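Local coordinates for DUF1254 domain-containing protein (Vibrio parahaemolyticus, PDB 3U07), which is of unknown function but combines DUF1254 and DUF1214 family regions and probably carries a signal sequence, consistent with export from the cytoplasm, at residues V350-N355 and F408-R413; L365-R370 and F400-E405. The protein carries 2 engineered substitutions. One frame throughout, in Å; residues are numbered along the deposited sequence.

Interaction 1 of 2, residues V350-N355 and F408-R413; sequences VTIYGN and FYAIMR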
loop_
_atom_site.group_PDB
_atom_site.type_symbol
_atom_site.label_atom_id
_atom_site.label_comp_id
_atom_site.label_asym_id
_atom_site.label_seq_id
_atom_site.Cartn_x
_atom_site.Cartn_y
_atom_site.Cartn_z
ATOM N N VAL A 350 -6.295 8.122 15.026
ATOM C CA VAL A 350 -6.070 6.917 15.806
ATOM C C VAL A 350 -7.406 6.189 15.712
ATOM O O VAL A 350 -8.458 6.773 15.963
ATOM C CB VAL A 350 -5.671 7.226 17.286
ATOM C CG1 VAL A 350 -5.226 8.661 17.411
ATOM C CG2 VAL A 350 -6.800 6.906 18.236
ATOM N N THR A 351 -7.361 4.925 15.315
ATOM C CA THR A 351 -8.577 4.136 15.142
ATOM C C THR A 351 -8.571 2.899 16.032
ATOM O O THR A 351 -7.522 2.307 16.279
ATOM C CB THR A 351 -8.727 3.703 13.658
ATOM O OG1 THR A 351 -8.630 4.859 12.814
ATOM C CG2 THR A 351 -10.070 3.018 13.422
ATOM N N ILE A 352 -9.750 2.508 16.500
ATOM C CA ILE A 352 -9.883 1.349 17.373
ATOM C C ILE A 352 -10.377 0.106 16.642
ATOM O O ILE A 352 -11.343 0.164 15.886
ATOM C CB ILE A 352 -10.855 1.650 18.537
ATOM C CG1 ILE A 352 -10.341 2.849 19.337
ATOM C CG2 ILE A 352 -11.016 0.418 19.425
ATOM C CD1 ILE A 352 -8.908 2.693 19.830
ATOM N N TYR A 353 -9.708 -1.017 16.888
ATOM C CA TYR A 353 -10.064 -2.290 16.269
ATOM C C TYR A 353 -10.117 -3.386 17.334
ATOM O O TYR A 353 -9.375 -3.339 18.320
ATOM C CB TYR A 353 -9.018 -2.684 15.221
ATOM C CG TYR A 353 -8.837 -1.691 14.095
ATOM C CD1 TYR A 353 -9.561 -1.812 12.906
ATOM C CD2 TYR A 353 -7.936 -0.634 14.215
ATOM C CE1 TYR A 353 -9.386 -0.904 11.864
ATOM C CE2 TYR A 353 -7.756 0.280 13.182
ATOM C CZ TYR A 353 -8.481 0.139 12.011
ATOM O OH TYR A 353 -8.294 1.042 10.992
ATOM N N GLY A 354 -10.991 -4.369 17.137
ATOM C CA GLY A 354 -11.080 -5.466 18.082
ATOM C C GLY A 354 -10.010 -6.482 17.730
ATOM O O GLY A 354 -9.766 -6.739 16.553
ATOM N N ASN A 355 -9.354 -7.059 18.729
ATOM C CA ASN A 355 -8.311 -8.044 18.455
ATOM C C ASN A 355 -8.858 -9.328 17.834
ATOM O O ASN A 355 -8.150 -10.024 17.101
ATOM C CB ASN A 355 -7.563 -8.411 19.739
ATOM C CG ASN A 355 -6.601 -7.336 20.182
ATOM O OD1 ASN A 355 -7.004 -6.324 20.747
ATOM N ND2 ASN A 355 -5.316 -7.542 19.914
ATOM N N PHE A 408 -8.686 -4.834 22.510
ATOM C CA PHE A 408 -8.664 -3.998 21.321
ATOM C C PHE A 408 -7.263 -3.460 21.100
ATOM O O PHE A 408 -6.395 -3.574 21.967
ATOM C CB PHE A 408 -9.632 -2.822 21.490
ATOM C CG PHE A 408 -9.217 -1.832 22.561
ATOM C CD1 PHE A 408 -8.408 -0.742 22.247
ATOM C CD2 PHE A 408 -9.634 -1.998 23.884
ATOM C CE1 PHE A 408 -8.023 0.174 23.231
ATOM C CE2 PHE A 408 -9.257 -1.091 24.875
ATOM C CZ PHE A 408 -8.451 -0.003 24.550
ATOM N N TYR A 409 -7.033 -2.904 19.917
ATOM C CA TYR A 409 -5.753 -2.286 19.630
ATOM C C TYR A 409 -6.049 -0.983 18.914
ATOM O O TYR A 409 -7.134 -0.798 18.359
ATOM C CB TYR A 409 -4.842 -3.182 18.785
ATOM C CG TYR A 409 -5.391 -3.619 17.447
ATOM C CD1 TYR A 409 -6.231 -4.728 17.345
ATOM C CD2 TYR A 409 -5.033 -2.950 16.273
ATOM C CE1 TYR A 409 -6.696 -5.164 16.108
ATOM C CE2 TYR A 409 -5.494 -3.375 15.028
ATOM C CZ TYR A 409 -6.324 -4.484 14.954
ATOM O OH TYR A 409 -6.789 -4.917 13.734
ATOM N N ALA A 410 -5.096 -0.065 18.954
ATOM C CA ALA A 410 -5.277 1.224 18.317
ATOM C C ALA A 410 -4.234 1.402 17.233
ATOM O O ALA A 410 -3.070 1.064 17.425
ATOM C CB ALA A 410 -5.154 2.345 19.359
ATOM N N ILE A 411 -4.671 1.919 16.088
ATOM C CA ILE A 411 -3.779 2.176 14.963
ATOM C C ILE A 411 -3.714 3.679 14.723
ATOM O O ILE A 411 -4.736 4.311 14.464
ATOM C CB ILE A 411 -4.288 1.526 13.659
ATOM C CG1 ILE A 411 -4.192 -0.000 13.745
ATOM C CG2 ILE A 411 -3.496 2.074 12.471
ATOM C CD1 ILE A 411 -2.775 -0.538 13.806
HETATM N N MSE A 412 -2.522 4.256 14.823
HETATM C CA MSE A 412 -2.371 5.682 14.574
HETATM C C MSE A 412 -1.812 5.845 13.156
HETATM O O MSE A 412 -0.861 5.163 12.766
HETATM C CB MSE A 412 -1.424 6.317 15.595
HETATM C CG MSE A 412 -1.433 7.843 15.567
HETATM SE SE MSE A 412 -0.519 8.650 17.088
HETATM C CE MSE A 412 -1.322 7.582 18.468
ATOM N N ARG A 413 -2.424 6.729 12.379
ATOM C CA ARG A 413 -1.979 6.958 11.010
ATOM C C ARG A 413 -1.465 8.381 10.821
ATOM O O ARG A 413 -2.022 9.337 11.365
ATOM C CB ARG A 413 -3.123 6.654 10.035
ATOM C CG ARG A 413 -3.512 5.177 10.022
ATOM C CD ARG A 413 -4.581 4.874 8.989
ATOM N NE ARG A 413 -4.767 3.433 8.816
ATOM C CZ ARG A 413 -5.626 2.691 9.509
ATOM N NH1 ARG A 413 -6.398 3.246 10.432
ATOM N NH2 ARG A 413 -5.711 1.387 9.280
HETATM O O HOH W 1 -6.157 5.650 12.365
#
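T351 and Y353 form antiparallel hydrogen-bonded pairs with I411 and Y409, while V350, I352 and G354 meet M412, A410 and F408 in non-hydrogen-bonded pairs, the two strand axes running at 153°. Four backbone bonds fix this register, the shortest from T351 N to I411 O at 2.8 Å. T351, Y353, Y409 and I411 share one face of the sheet, and V350, I352, A410 and M412 share the other. On the tyrosine face, Y353 CB sits over the Y409 ring, 3.6 Å from its centroid and displaced toward the rim, a CH-pi contact. With Y409 CG between its backbone N and carbonyl carbon (chi1 58°), the ring is led under Y353 CB. The ring planes differ by only 17°, yet their centroids are 5.3 Å apart, an offset that leaves little overlap. Y353 CE2 lies 3.6 Å from I411 CG1, the two side chains crossing at about a right angle.

These are the two central strands of the four-stranded antiparallel sheet in the DUF1214 region. Where the Y353 ring ends, R413 donates end-on to one oxygen: NH1 and NH2 hydrogen-bond to Y353 OH at 3.0 and 3.1 Å, and the oxygen is in the guanidinium plane. I411 CG2 covers the centre of one guanidinium face. I78 O also bonds to Y353 OH, and T77 OG1 to Y409 OH, so a segment from far earlier in the chain meets this face. A water 2.6 Å from T351 OG1 donates to I411 O and accepts from R413 NH1. The opposite face is apolar: I352 CD1 touches A410 CB at 3.8 Å, selenomethionine M412 lies alongside V350, and L401 of strand 400-402 packs against V350 and I352.

Interaction 2 of 2, residues L365-R370 and F400-E405; sequences LNRHSR and FLPVPE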
loop_
_atom_site.group_PDB
_atom_site.type_symbol
_atom_site.label_atom_id
_atom_site.label_comp_id
_atom_site.label_asym_id
_atom_site.label_seq_id
_atom_site.Cartn_x
_atom_site.Cartn_y
_atom_site.Cartn_z
ATOM N N LEU A 365 -22.279 5.456 19.197
ATOM C CA LEU A 365 -21.900 6.679 18.493
ATOM C C LEU A 365 -21.394 6.409 17.081
ATOM O O LEU A 365 -21.280 7.326 16.267
ATOM C CB LEU A 365 -20.816 7.419 19.281
ATOM C CG LEU A 365 -21.221 8.342 20.433
ATOM C CD1 LEU A 365 -22.319 7.714 21.268
ATOM C CD2 LEU A 365 -19.995 8.641 21.278
ATOM N N ASN A 366 -21.105 5.146 16.791
ATOM C CA ASN A 366 -20.581 4.768 15.488
ATOM C C ASN A 366 -19.347 5.634 15.241
ATOM O O ASN A 366 -19.135 6.162 14.149
ATOM C CB ASN A 366 -21.628 4.994 14.397
ATOM C CG ASN A 366 -21.733 3.817 13.447
ATOM O OD1 ASN A 366 -20.760 3.444 12.790
ATOM N ND2 ASN A 366 -22.917 3.217 13.379
ATOM N N ARG A 367 -18.554 5.776 16.297
ATOM C CA ARG A 367 -17.320 6.548 16.288
ATOM C C ARG A 367 -16.201 5.544 16.523
ATOM O O ARG A 367 -16.171 4.867 17.551
ATOM C CB ARG A 367 -17.345 7.580 17.414
ATOM C CG ARG A 367 -16.038 8.318 17.602
ATOM C CD ARG A 367 -16.163 9.374 18.680
ATOM N NE ARG A 367 -17.176 10.365 18.337
ATOM C CZ ARG A 367 -17.467 11.425 19.081
ATOM N NH1 ARG A 367 -16.823 11.635 20.220
ATOM N NH2 ARG A 367 -18.403 12.276 18.686
ATOM N N HIS A 368 -15.277 5.456 15.575
ATOM C CA HIS A 368 -14.193 4.494 15.669
ATOM C C HIS A 368 -12.811 5.121 15.622
ATOM O O HIS A 368 -11.804 4.428 15.768
ATOM C CB HIS A 368 -14.346 3.481 14.537
ATOM C CG HIS A 368 -15.740 2.952 14.406
ATOM N ND1 HIS A 368 -16.222 1.920 15.183
ATOM C CD2 HIS A 368 -16.785 3.376 13.655
ATOM C CE1 HIS A 368 -17.503 1.733 14.919
ATOM N NE2 HIS A 368 -17.869 2.605 13.996
ATOM N N SER A 369 -12.762 6.432 15.423
ATOM C CA SER A 369 -11.484 7.123 15.353
ATOM C C SER A 369 -11.597 8.575 15.797
ATOM O O SER A 369 -12.691 9.130 15.877
ATOM C CB SER A 369 -10.946 7.070 13.921
ATOM O OG SER A 369 -11.841 7.715 13.029
ATOM N N ARG A 370 -10.449 9.168 16.105
ATOM C CA ARG A 370 -10.355 10.567 16.514
ATOM C C ARG A 370 -9.080 11.086 15.857
ATOM O O ARG A 370 -8.137 10.319 15.636
ATOM C CB ARG A 370 -10.234 10.694 18.032
ATOM C CG ARG A 370 -11.513 10.424 18.813
ATOM C CD ARG A 370 -12.528 11.551 18.647
ATOM N NE ARG A 370 -13.342 11.404 17.444
ATOM C CZ ARG A 370 -14.302 12.252 17.086
ATOM N NH1 ARG A 370 -14.571 13.311 17.836
ATOM N NH2 ARG A 370 -14.998 12.037 15.977
ATOM N N PHE A 400 -13.717 12.179 23.067
ATOM C CA PHE A 400 -14.067 10.849 23.542
ATOM C C PHE A 400 -14.026 9.816 22.428
ATOM O O PHE A 400 -14.644 9.994 21.374
ATOM C CB PHE A 400 -15.464 10.829 24.163
ATOM C CG PHE A 400 -15.858 9.481 24.689
ATOM C CD1 PHE A 400 -15.385 9.038 25.918
ATOM C CD2 PHE A 400 -16.639 8.624 23.920
ATOM C CE1 PHE A 400 -15.682 7.761 26.376
ATOM C CE2 PHE A 400 -16.942 7.344 24.366
ATOM C CZ PHE A 400 -16.461 6.910 25.596
ATOM N N LEU A 401 -13.305 8.727 22.666
ATOM C CA LEU A 401 -13.210 7.666 21.677
ATOM C C LEU A 401 -13.709 6.367 22.288
ATOM O O LEU A 401 -13.106 5.839 23.224
ATOM C CB LEU A 401 -11.760 7.509 21.191
ATOM C CG LEU A 401 -11.458 6.406 20.170
ATOM C CD1 LEU A 401 -12.479 6.419 19.033
ATOM C CD2 LEU A 401 -10.048 6.607 19.626
ATOM N N PRO A 402 -14.841 5.848 21.779
ATOM C CA PRO A 402 -15.436 4.603 22.264
ATOM C C PRO A 402 -14.448 3.456 22.112
ATOM O O PRO A 402 -13.651 3.433 21.178
ATOM C CB PRO A 402 -16.656 4.426 21.359
ATOM C CG PRO A 402 -17.046 5.829 21.044
ATOM C CD PRO A 402 -15.702 6.463 20.753
ATOM N N VAL A 403 -14.507 2.512 23.036
ATOM C CA VAL A 403 -13.641 1.351 23.005
ATOM C C VAL A 403 -14.546 0.183 23.399
ATOM O O VAL A 403 -15.408 0.328 24.260
ATOM C CB VAL A 403 -12.448 1.568 23.971
ATOM C CG1 VAL A 403 -12.242 0.372 24.868
ATOM C CG2 VAL A 403 -11.195 1.867 23.148
ATOM N N PRO A 404 -14.377 -0.985 22.754
ATOM C CA PRO A 404 -15.204 -2.161 23.045
ATOM C C PRO A 404 -14.940 -2.887 24.359
ATOM O O PRO A 404 -13.876 -2.748 24.958
ATOM C CB PRO A 404 -14.939 -3.056 21.845
ATOM C CG PRO A 404 -13.490 -2.822 21.602
ATOM C CD PRO A 404 -13.359 -1.308 21.738
ATOM N N GLU A 405 -15.932 -3.668 24.784
ATOM C CA GLU A 405 -15.864 -4.459 26.012
ATOM C C GLU A 405 -15.065 -5.738 25.759
ATOM O O GLU A 405 -15.481 -6.828 26.151
ATOM C CB GLU A 405 -17.272 -4.844 26.473
ATOM C CG GLU A 405 -18.185 -3.672 26.777
ATOM C CD GLU A 405 -18.338 -3.418 28.262
ATOM O OE1 GLU A 405 -17.318 -3.154 28.932
ATOM O OE2 GLU A 405 -19.483 -3.486 28.758
#
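R367 and R370 meet F400, L401 and P402 where two four-stranded sheets of the DUF1214 region face each other: S369-R370 begin an edge strand of the antiparallel sheet, and F400-P402 form a weakly bonded edge strand of the mixed one. The close packing is concentrated here. R367 CG, anti to the backbone N (chi1 173°), is brought against P402 CD; the two side chains cross at about a right angle, and R367 CD lies 3.6 Å from P402 CD. Beyond it, R367 NH1 donates to F400 O at 3.0 Å, in both the carbonyl and guanidinium planes, on a lone pair and nearly straight at 169°. The same nitrogen also bonds to D397 O. L401 enters from the neighbouring sheet, its CD1 reaching 3.6 Å from S369 N, and its CB lies 3.8 Å from R370 CG, the two side chains running antiparallel past one another.

The L365 end is looser. L365 CD2 comes no nearer than 4.1 Å to P402 CG, its nearest approach to the 400-405 segment, and N366 turns away into an exposed position. There N366 OD1 accepts a bond from H368 NE2 at 3.2 Å, the donor lying above the amide plane. From V403 onward the second segment has left the contact altogether.

The two guanidinium groups lie face to face, their planes nearly parallel, with R370 NH1 3.6 Å above the R367 plane and over its centre. Two like charges held so close would repel, and the surrounding carbonyl oxygens would probably offset this: F400 O and D397 O on R367, P398 O on R370 NH1, and S369 O, which takes the nearly straight bond (174°) from R370 NE at 2.8 Å.

How the interactions relate
Going from the N terminus, of the four segments the chain first reaches strand 347-354, then turns through 365-368 into strand 369-371, which pairs with it at the edge of the same sheet. It next crosses to the mixed sheet, adding strands 382-388 and 400-402, and returns through 408-417 to the first sheet. The 365-370/400-405 contact thus closes a shorter loop that falls wholly within the longer one closed by 350-355/408-413. The two are joined directly: I352 N lies 2.9 Å from H368 O, a probable hydrogen bond, and V350 N equally far from R370 O. Interaction 1 joins neighbouring strands within a sheet; interaction 2 ties that sheet to the other.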